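Local coordinates for GDSL-like protein (Roseburia intestinalis L1-82, PDB 6HFZ) that acts as a two-domain esterase of the SGNH hydrolase clan that removes acetyl groups from acetylated beta-mannans, at residues Thr114-Glu119 with Ile335-Glu340; Asn233-Ser238 with Gly286-Val291. All coordinates share one frame; numbering follows the deposited sequence.

Contact 1. Residues Thr114-Glu119 with Ile335-Glu340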
ATOM      1  N   THR A 114      -8.495  -8.254  -8.593  1.00 21.99           N
ATOM      2  CA  THR A 114      -9.938  -8.301  -8.494  1.00 23.57           C
ATOM      3  C   THR A 114     -10.477  -6.912  -8.730  1.00 22.65           C
ATOM      4  O   THR A 114      -9.760  -5.938  -8.551  1.00 21.27           O
ATOM      5  CB  THR A 114     -10.431  -8.828  -7.130  1.00 23.08           C
ATOM      6  OG1 THR A 114     -10.023  -7.914  -6.104  1.00 23.36           O
ATOM      7  CG2 THR A 114      -9.990 -10.251  -6.858  1.00 24.74           C
ATOM      8  N   GLU A 115     -11.790  -6.827  -9.003  1.00 21.98           N
ATOM      9  CA  GLU A 115     -12.422  -5.535  -9.261  1.00 23.98           C
ATOM     10  C   GLU A 115     -12.402  -4.639  -8.021  1.00 22.62           C
ATOM     11  O   GLU A 115     -12.283  -3.436  -8.171  1.00 21.98           O
ATOM     12  CB  GLU A 115     -13.843  -5.742  -9.778  1.00 29.17           C
ATOM     13  CG  GLU A 115     -13.832  -6.396 -11.141  1.00 33.91           C
ATOM     14  CD  GLU A 115     -14.225  -5.497 -12.295  1.00 49.45           C
ATOM     15  OE1 GLU A 115     -14.133  -4.236 -12.156  1.00 53.90           O
ATOM     16  OE2 GLU A 115     -14.650  -6.063 -13.330  1.00 63.17           O
ATOM     17  N   HIS A 116     -12.474  -5.252  -6.836  1.00 23.77           N
ATOM     18  CA  HIS A 116     -12.358  -4.548  -5.550  1.00 22.33           C
ATOM     19  C   HIS A 116     -11.044  -3.751  -5.494  1.00 19.39           C
ATOM     20  O   HIS A 116     -11.069  -2.563  -5.193  1.00 19.96           O
ATOM     21  CB  HIS A 116     -12.460  -5.552  -4.398  1.00 22.86           C
ATOM     22  CG  HIS A 116     -12.146  -4.958  -3.073  1.00 23.14           C
ATOM     23  ND1 HIS A 116     -13.021  -4.111  -2.405  1.00 24.20           N
ATOM     24  CD2 HIS A 116     -11.030  -5.031  -2.309  1.00 24.37           C
ATOM     25  CE1 HIS A 116     -12.446  -3.697  -1.290  1.00 23.68           C
ATOM     26  NE2 HIS A 116     -11.236  -4.258  -1.201  1.00 25.27           N
ATOM     27  N   PHE A 117      -9.910  -4.419  -5.752  1.00 19.10           N
ATOM     28  CA  PHE A 117      -8.604  -3.775  -5.746  1.00 18.71           C
ATOM     29  C   PHE A 117      -8.398  -2.825  -6.929  1.00 19.23           C
ATOM     30  O   PHE A 117      -7.672  -1.830  -6.804  1.00 18.44           O
ATOM     31  CB  PHE A 117      -7.507  -4.836  -5.538  1.00 19.72           C
ATOM     32  CG  PHE A 117      -7.481  -5.343  -4.117  1.00 19.14           C
ATOM     33  CD1 PHE A 117      -7.102  -4.514  -3.064  1.00 21.62           C
ATOM     34  CD2 PHE A 117      -7.851  -6.654  -3.820  1.00 21.59           C
ATOM     35  CE1 PHE A 117      -7.141  -4.971  -1.756  1.00 18.84           C
ATOM     36  CE2 PHE A 117      -7.846  -7.121  -2.512  1.00 21.87           C
ATOM     37  CZ  PHE A 117      -7.489  -6.278  -1.484  1.00 22.25           C
HETATM   38  N   MSE A 118      -9.032  -3.089  -8.077  0.50 18.80           N
HETATM   39  CA  MSE A 118      -9.034  -2.097  -9.145  0.50 19.59           C
HETATM   40  C   MSE A 118      -9.627  -0.791  -8.612  0.50 20.26           C
HETATM   41  O   MSE A 118      -9.103   0.296  -8.884  0.50 20.77           O
HETATM   42  CB  MSE A 118      -9.734  -2.466 -10.453  0.50 18.97           C
HETATM   43  CG  MSE A 118      -9.303  -1.486 -11.507  0.50 21.01           C
HETATM   44 SE   MSE A 118      -9.836  -2.102 -13.306  0.50 25.79          SE
HETATM   45  CE  MSE A 118     -11.539  -2.952 -12.792  0.50 25.99           C
ATOM     46  N   GLU A 119     -10.708  -0.909  -7.841  1.00 20.47           N
ATOM     47  CA  GLU A 119     -11.408   0.261  -7.312  1.00 21.33           C
ATOM     48  C   GLU A 119     -10.574   0.983  -6.242  1.00 19.84           C
ATOM     49  O   GLU A 119     -10.448   2.206  -6.286  1.00 20.65           O
ATOM     50  CB  GLU A 119     -12.783  -0.160  -6.783  1.00 22.35           C
ATOM     51  CG  GLU A 119     -13.667   1.030  -6.451  1.00 24.47           C
ATOM     52  CD  GLU A 119     -15.088   0.717  -5.990  1.00 26.76           C
ATOM     53  OE1 GLU A 119     -15.476  -0.476  -5.944  1.00 30.88           O
ATOM     54  OE2 GLU A 119     -15.802   1.652  -5.638  1.00 29.38           O
ATOM     55  N   ILE A 335     -16.012  -4.867   5.364  1.00 22.85           N
ATOM     56  CA  ILE A 335     -17.216  -5.345   6.108  1.00 23.69           C
ATOM     57  C   ILE A 335     -18.494  -4.975   5.354  1.00 25.61           C
ATOM     58  O   ILE A 335     -19.424  -5.795   5.303  1.00 30.64           O
ATOM     59  CB  ILE A 335     -17.228  -4.817   7.560  1.00 23.69           C
ATOM     60  CG1 ILE A 335     -15.950  -5.171   8.320  1.00 27.69           C
ATOM     61  CG2 ILE A 335     -18.442  -5.321   8.307  1.00 25.75           C
ATOM     62  CD1 ILE A 335     -15.566  -6.616   8.227  1.00 25.67           C
ATOM     63  N   LEU A 336     -18.563  -3.731   4.871  1.00 24.15           N
ATOM     64  CA  LEU A 336     -19.656  -3.179   4.079  1.00 26.31           C
ATOM     65  C   LEU A 336     -19.044  -2.610   2.803  1.00 26.41           C
ATOM     66  O   LEU A 336     -18.105  -1.820   2.903  1.00 23.86           O
ATOM     67  CB  LEU A 336     -20.355  -2.038   4.826  1.00 27.63           C
ATOM     68  CG  LEU A 336     -21.552  -1.414   4.098  1.00 28.73           C
ATOM     69  CD1 LEU A 336     -22.665  -2.455   3.914  1.00 31.09           C
ATOM     70  CD2 LEU A 336     -22.074  -0.190   4.821  1.00 28.00           C
ATOM     71  N   GLU A 337     -19.614  -2.958   1.645  1.00 23.24           N
ATOM     72  CA  GLU A 337     -19.182  -2.354   0.395  1.00 24.96           C
ATOM     73  C   GLU A 337     -20.400  -1.936  -0.455  1.00 26.59           C
ATOM     74  O   GLU A 337     -21.341  -2.715  -0.646  1.00 25.41           O
ATOM     75  CB  GLU A 337     -18.290  -3.319  -0.379  1.00 28.39           C
ATOM     76  CG  GLU A 337     -17.691  -2.675  -1.618  1.00 32.79           C
ATOM     77  CD  GLU A 337     -16.599  -3.476  -2.306  1.00 36.27           C
ATOM     78  OE1 GLU A 337     -16.879  -4.602  -2.764  1.00 33.73           O
ATOM     79  OE2 GLU A 337     -15.479  -2.944  -2.412  1.00 33.03           O
ATOM     80  N   HIS A 338     -20.336  -0.699  -0.953  1.00 24.41           N
ATOM     81  CA  HIS A 338     -21.309  -0.077  -1.823  1.00 27.08           C
ATOM     82  C   HIS A 338     -22.688  -0.068  -1.143  1.00 28.99           C
ATOM     83  O   HIS A 338     -23.694  -0.308  -1.800  1.00 30.25           O
ATOM     84  CB  HIS A 338     -21.331  -0.747  -3.191  1.00 26.18           C
ATOM     85  CG  HIS A 338     -20.041  -0.701  -3.932  1.00 27.65           C
ATOM     86  ND1 HIS A 338     -19.763  -1.586  -4.946  1.00 31.91           N
ATOM     87  CD2 HIS A 338     -18.976   0.123  -3.817  1.00 29.04           C
ATOM     88  CE1 HIS A 338     -18.552  -1.333  -5.422  1.00 33.97           C
ATOM     89  NE2 HIS A 338     -18.046  -0.283  -4.732  1.00 31.82           N
ATOM     90  N   GLY A 339     -22.693   0.214   0.165  1.00 29.49           N
ATOM     91  CA  GLY A 339     -23.877   0.355   0.974  1.00 29.69           C
ATOM     92  C   GLY A 339     -24.435   1.759   0.902  1.00 26.40           C
ATOM     93  O   GLY A 339     -24.093   2.530   0.041  1.00 27.17           O
ATOM     94  N   GLU A 340     -25.325   2.063   1.843  1.00 31.64           N
ATOM     95  CA  GLU A 340     -25.915   3.357   1.932  1.00 30.90           C
ATOM     96  C   GLU A 340     -24.862   4.279   2.531  1.00 29.27           C
ATOM     97  O   GLU A 340     -24.147   3.903   3.484  1.00 29.08           O
ATOM     98  CB  GLU A 340     -27.180   3.302   2.790  1.00 32.08           C
ATOM     99  CG  GLU A 340     -27.815   4.644   3.054  1.00 35.71           C
ATOM    100  CD  GLU A 340     -29.130   4.552   3.807  1.00 41.29           C
ATOM    101  OE1 GLU A 340     -29.995   5.402   3.531  1.00 51.94           O
ATOM    102  OE2 GLU A 340     -29.289   3.616   4.669  1.00 40.57           O
TER

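Contact 2. Residues Asn233-Ser238 with Gly286-Val291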
ATOM      1  N   ASN A 233     -15.296   4.098  -7.932  1.00 24.48           N
ATOM      2  CA  ASN A 233     -14.366   4.984  -7.280  1.00 21.88           C
ATOM      3  C   ASN A 233     -14.865   5.387  -5.882  1.00 24.45           C
ATOM      4  O   ASN A 233     -14.726   6.530  -5.486  1.00 24.12           O
ATOM      5  CB  ASN A 233     -14.067   6.210  -8.129  1.00 22.61           C
ATOM      6  CG  ASN A 233     -12.984   7.072  -7.545  1.00 23.82           C
ATOM      7  OD1 ASN A 233     -11.956   6.554  -7.083  1.00 21.88           O
ATOM      8  ND2 ASN A 233     -13.228   8.379  -7.523  1.00 21.58           N
ATOM      9  N   THR A 234     -15.383   4.422  -5.115  1.00 23.47           N
ATOM     10  CA  THR A 234     -15.949   4.726  -3.803  1.00 23.66           C
ATOM     11  C   THR A 234     -14.910   4.700  -2.668  1.00 23.22           C
ATOM     12  O   THR A 234     -15.304   4.717  -1.491  1.00 22.32           O
ATOM     13  CB  THR A 234     -17.164   3.830  -3.528  1.00 24.11           C
ATOM     14  OG1 THR A 234     -16.804   2.471  -3.362  1.00 22.67           O
ATOM     15  CG2 THR A 234     -18.209   3.917  -4.620  1.00 27.10           C
ATOM     16  N   TYR A 235     -13.606   4.616  -2.982  1.00 21.72           N
ATOM     17  CA  TYR A 235     -12.550   4.583  -1.938  1.00 19.86           C
ATOM     18  C   TYR A 235     -11.673   5.842  -1.983  1.00 20.14           C
ATOM     19  O   TYR A 235     -10.834   6.005  -1.104  1.00 22.48           O
ATOM     20  CB  TYR A 235     -11.701   3.307  -2.000  1.00 21.13           C
ATOM     21  CG  TYR A 235     -12.438   2.071  -1.560  1.00 21.15           C
ATOM     22  CD1 TYR A 235     -13.152   1.324  -2.467  1.00 22.53           C
ATOM     23  CD2 TYR A 235     -12.466   1.657  -0.230  1.00 22.35           C
ATOM     24  CE1 TYR A 235     -13.845   0.190  -2.082  1.00 21.59           C
ATOM     25  CE2 TYR A 235     -13.122   0.509   0.169  1.00 21.28           C
ATOM     26  CZ  TYR A 235     -13.817  -0.225  -0.767  1.00 21.79           C
ATOM     27  OH  TYR A 235     -14.530  -1.333  -0.411  1.00 25.01           O
ATOM     28  N   GLU A 236     -11.898   6.759  -2.932  1.00 22.39           N
ATOM     29  CA  GLU A 236     -11.051   7.933  -3.046  1.00 22.76           C
ATOM     30  C   GLU A 236     -11.052   8.772  -1.764  1.00 24.77           C
ATOM     31  O   GLU A 236     -10.005   9.312  -1.369  1.00 24.07           O
ATOM     32  CB  GLU A 236     -11.388   8.804  -4.251  1.00 22.94           C
ATOM     33  CG  GLU A 236     -10.272   9.798  -4.594  1.00 24.61           C
ATOM     34  CD  GLU A 236     -10.493  10.736  -5.787  1.00 25.44           C
ATOM     35  OE1 GLU A 236      -9.746  11.748  -5.887  1.00 23.67           O
ATOM     36  OE2 GLU A 236     -11.394  10.448  -6.600  1.00 27.15           O
ATOM     37  N   LYS A 237     -12.211   8.924  -1.133  1.00 24.54           N
ATOM     38  CA  LYS A 237     -12.264   9.462   0.205  1.00 25.37           C
ATOM     39  C   LYS A 237     -12.300   8.269   1.168  1.00 26.22           C
ATOM     40  O   LYS A 237     -13.264   7.525   1.192  1.00 27.98           O
ATOM     41  CB  LYS A 237     -13.482  10.384   0.371  1.00 29.30           C
ATOM     42  CG  LYS A 237     -13.539  10.986   1.761  1.00 34.08           C
ATOM     43  CD  LYS A 237     -14.528  12.118   2.000  1.00 37.49           C
ATOM     44  CE  LYS A 237     -14.370  12.647   3.418  1.00 40.56           C
ATOM     45  NZ  LYS A 237     -15.664  13.117   3.972  1.00 48.24           N
ATOM     46  N   SER A 238     -11.216   8.062   1.905  1.00 23.07           N
ATOM     47  CA  SER A 238     -11.068   6.948   2.829  1.00 22.93           C
ATOM     48  C   SER A 238     -10.518   7.494   4.141  1.00 22.06           C
ATOM     49  O   SER A 238      -9.410   8.005   4.163  1.00 22.36           O
ATOM     50  CB  SER A 238     -10.157   5.848   2.288  1.00 22.23           C
ATOM     51  OG  SER A 238     -10.763   5.078   1.254  1.00 22.02           O
ATOM     52  N   GLY A 286     -19.797   6.839   5.516  1.00 24.96           N
ATOM     53  CA  GLY A 286     -19.406   6.386   4.181  1.00 26.92           C
ATOM     54  C   GLY A 286     -20.377   5.353   3.639  1.00 28.55           C
ATOM     55  O   GLY A 286     -21.299   4.954   4.324  1.00 28.92           O
ATOM     56  N   CYS A 287     -20.129   4.888   2.408  1.00 25.98           N
ATOM     57  CA  CYS A 287     -20.840   3.749   1.848  1.00 26.28           C
ATOM     58  C   CYS A 287     -20.058   2.452   2.027  1.00 24.13           C
ATOM     59  O   CYS A 287     -20.645   1.365   1.842  1.00 25.66           O
ATOM     60  CB  CYS A 287     -21.188   3.944   0.376  1.00 26.18           C
ATOM     61  SG  CYS A 287     -19.761   4.146  -0.717  1.00 28.48           S
ATOM     62  N   ASN A 288     -18.754   2.551   2.328  1.00 22.52           N
ATOM     63  CA  ASN A 288     -17.918   1.367   2.602  1.00 20.75           C
ATOM     64  C   ASN A 288     -17.386   1.454   4.037  1.00 21.80           C
ATOM     65  O   ASN A 288     -17.058   2.539   4.484  1.00 20.97           O
ATOM     66  CB  ASN A 288     -16.714   1.242   1.648  1.00 21.92           C
ATOM     67  CG  ASN A 288     -17.072   1.342   0.179  1.00 23.47           C
ATOM     68  OD1 ASN A 288     -18.121   0.854  -0.230  1.00 27.20           O
ATOM     69  ND2 ASN A 288     -16.245   2.018  -0.610  1.00 24.20           N
ATOM     70  N   ILE A 289     -17.269   0.298   4.687  1.00 21.07           N
ATOM     71  CA  ILE A 289     -16.647   0.161   5.996  1.00 22.36           C
ATOM     72  C   ILE A 289     -15.649  -0.986   5.949  1.00 21.46           C
ATOM     73  O   ILE A 289     -15.987  -2.092   5.566  1.00 22.82           O
ATOM     74  CB  ILE A 289     -17.685  -0.092   7.088  1.00 22.57           C
ATOM     75  CG1 ILE A 289     -18.786   0.977   7.100  1.00 24.89           C
ATOM     76  CG2 ILE A 289     -16.988  -0.239   8.423  1.00 22.78           C
ATOM     77  CD1 ILE A 289     -18.317   2.306   7.561  1.00 28.75           C
ATOM     78  N   SER A 290     -14.454  -0.733   6.483  1.00 19.45           N
ATOM     79  CA  SER A 290     -13.461  -1.738   6.614  1.00 19.29           C
ATOM     80  C   SER A 290     -12.820  -1.631   8.008  1.00 18.13           C
ATOM     81  O   SER A 290     -12.923  -0.613   8.694  1.00 20.24           O
ATOM     82  CB  SER A 290     -12.484  -1.677   5.462  1.00 21.39           C
ATOM     83  OG  SER A 290     -11.526  -0.610   5.628  1.00 21.87           O
ATOM     84  N   VAL A 291     -12.171  -2.700   8.436  1.00 20.00           N
ATOM     85  CA  VAL A 291     -11.573  -2.697   9.779  1.00 20.14           C
ATOM     86  C   VAL A 291     -10.149  -3.242   9.713  1.00 19.25           C
ATOM     87  O   VAL A 291      -9.871  -4.235   9.022  1.00 18.24           O
ATOM     88  CB  VAL A 291     -12.450  -3.518  10.734  1.00 20.30           C
ATOM     89  CG1 VAL A 291     -12.583  -4.967  10.277  1.00 20.64           C
ATOM     90  CG2 VAL A 291     -11.920  -3.502  12.158  1.00 21.45           C
TER

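Contact 1. Residues Thr114-Glu119 with Ile335-Glu340
His116 and Glu337, the pair with the nearest CA atoms, stand 9.3 Å apart at CA, so the N-terminal end of helix 115-129 meets the turn after strand 329-336 through side chains alone. His-carboxylate hydrogen bonds span this gap, joining the SGNH hydrolase fold to the antiparallel beta domain, and each segment supplies one histidine and one glutamate. With CG anti to the backbone N (chi1 171°), the His116 ring reaches out from the helix. Its ND1 donates a moderately bent bond to Glu337 OE2 at 2.7 Å. The oxygen lies in the ring plane, but the nitrogen meets it on the syn side, out of the carboxylate plane. His116 NE2 is bonded to Gln85 OE1, which would fix the ring's rotation, and Tyr235 OH is a second partner of Glu337 OE2. His338 NE2 donates to the syn lone pairs of both Glu119 oxygens, a bifurcated bond bent at OE1 (2.8 Å, 132°) and straighter at OE2 (3.1 Å, 153°), which also bonds Thr234 OG1. The carboxylates approach to 4.3 Å between Glu119 OE1 and Glu337 OE2, a like-charge pairing that the histidines could offset if protonated. Within the turn, Glu337 CG sits 3.7 Å above the centre of the His338 ring.

Contact 2. Residues Asn233-Ser238 with Gly286-Val291
Asn288 reaches from the start of strand 288-295 to Thr234 and Tyr235, in the turn leading into strand 237-241. Its CB lies 4.0 Å from Tyr235 CE2, at the rim of the ring. CG is anti to the carbonyl carbon (chi1 -51°), which carries the amide across the phenol, and this carbon comes to 3.7 Å from Tyr235 CZ. The two ends of the amide then part. OD1 turns back to its own domain and accepts the backbone N of His338, while ND2 continues over the ring until it stands 3.2 Å above the plane, over the centre. Ring and amide planes are 26° apart, so the amide lies over the phenol face at a modest tilt. Its N-H bonds therefore run roughly along the ring rather than into it, and one of them goes to Thr234 OG1, 2.8 Å from ND2 and almost straight at 176°, with the acceptor in the amide plane. Thr234 O is also 3.0 Å from ND2, but its angle is too poor for a hydrogen bond. The hydroxyls of Thr234 and Tyr235 are each held by a carboxylate, that of Glu119 and Glu337 respectively. Beside the amide, Cys287 SG packs on Thr234 CB at 3.8 Å. Cys287 and Asn288 both face Ser369 of strand 361-370, and backbone bonds tie each of them to it. The Asn288 amide over the Tyr235 ring is thus set at a classic beta bulge, at the interface between the beta domain and the SGNH hydrolase fold.

How the contacts relate
Contact 2 is wholly buried, whereas contact 1 is partly buried, with His338 exposed. Their centres lie about 8 Å apart, and each uses one of two neighbouring strands of an antiparallel sheet: residues 335-340 include the end of strand 329-336, with Glu337 and His338 in the turn after it, and residues 286-291 the start of strand 288-295. Contact 1 pairs ionisable groups across the boundary with helix 115-129; contact 2 relies on a neutral amide, a hydroxyl and an aromatic face. Thr234 OG1 and Tyr235 OH bond directly to the carboxylates of contact 1, at 2.6 Å from Glu119 OE2 and 2.7 Å from Glu337 OE2. Contact 2 is nested within the chain loop that contact 1 closes.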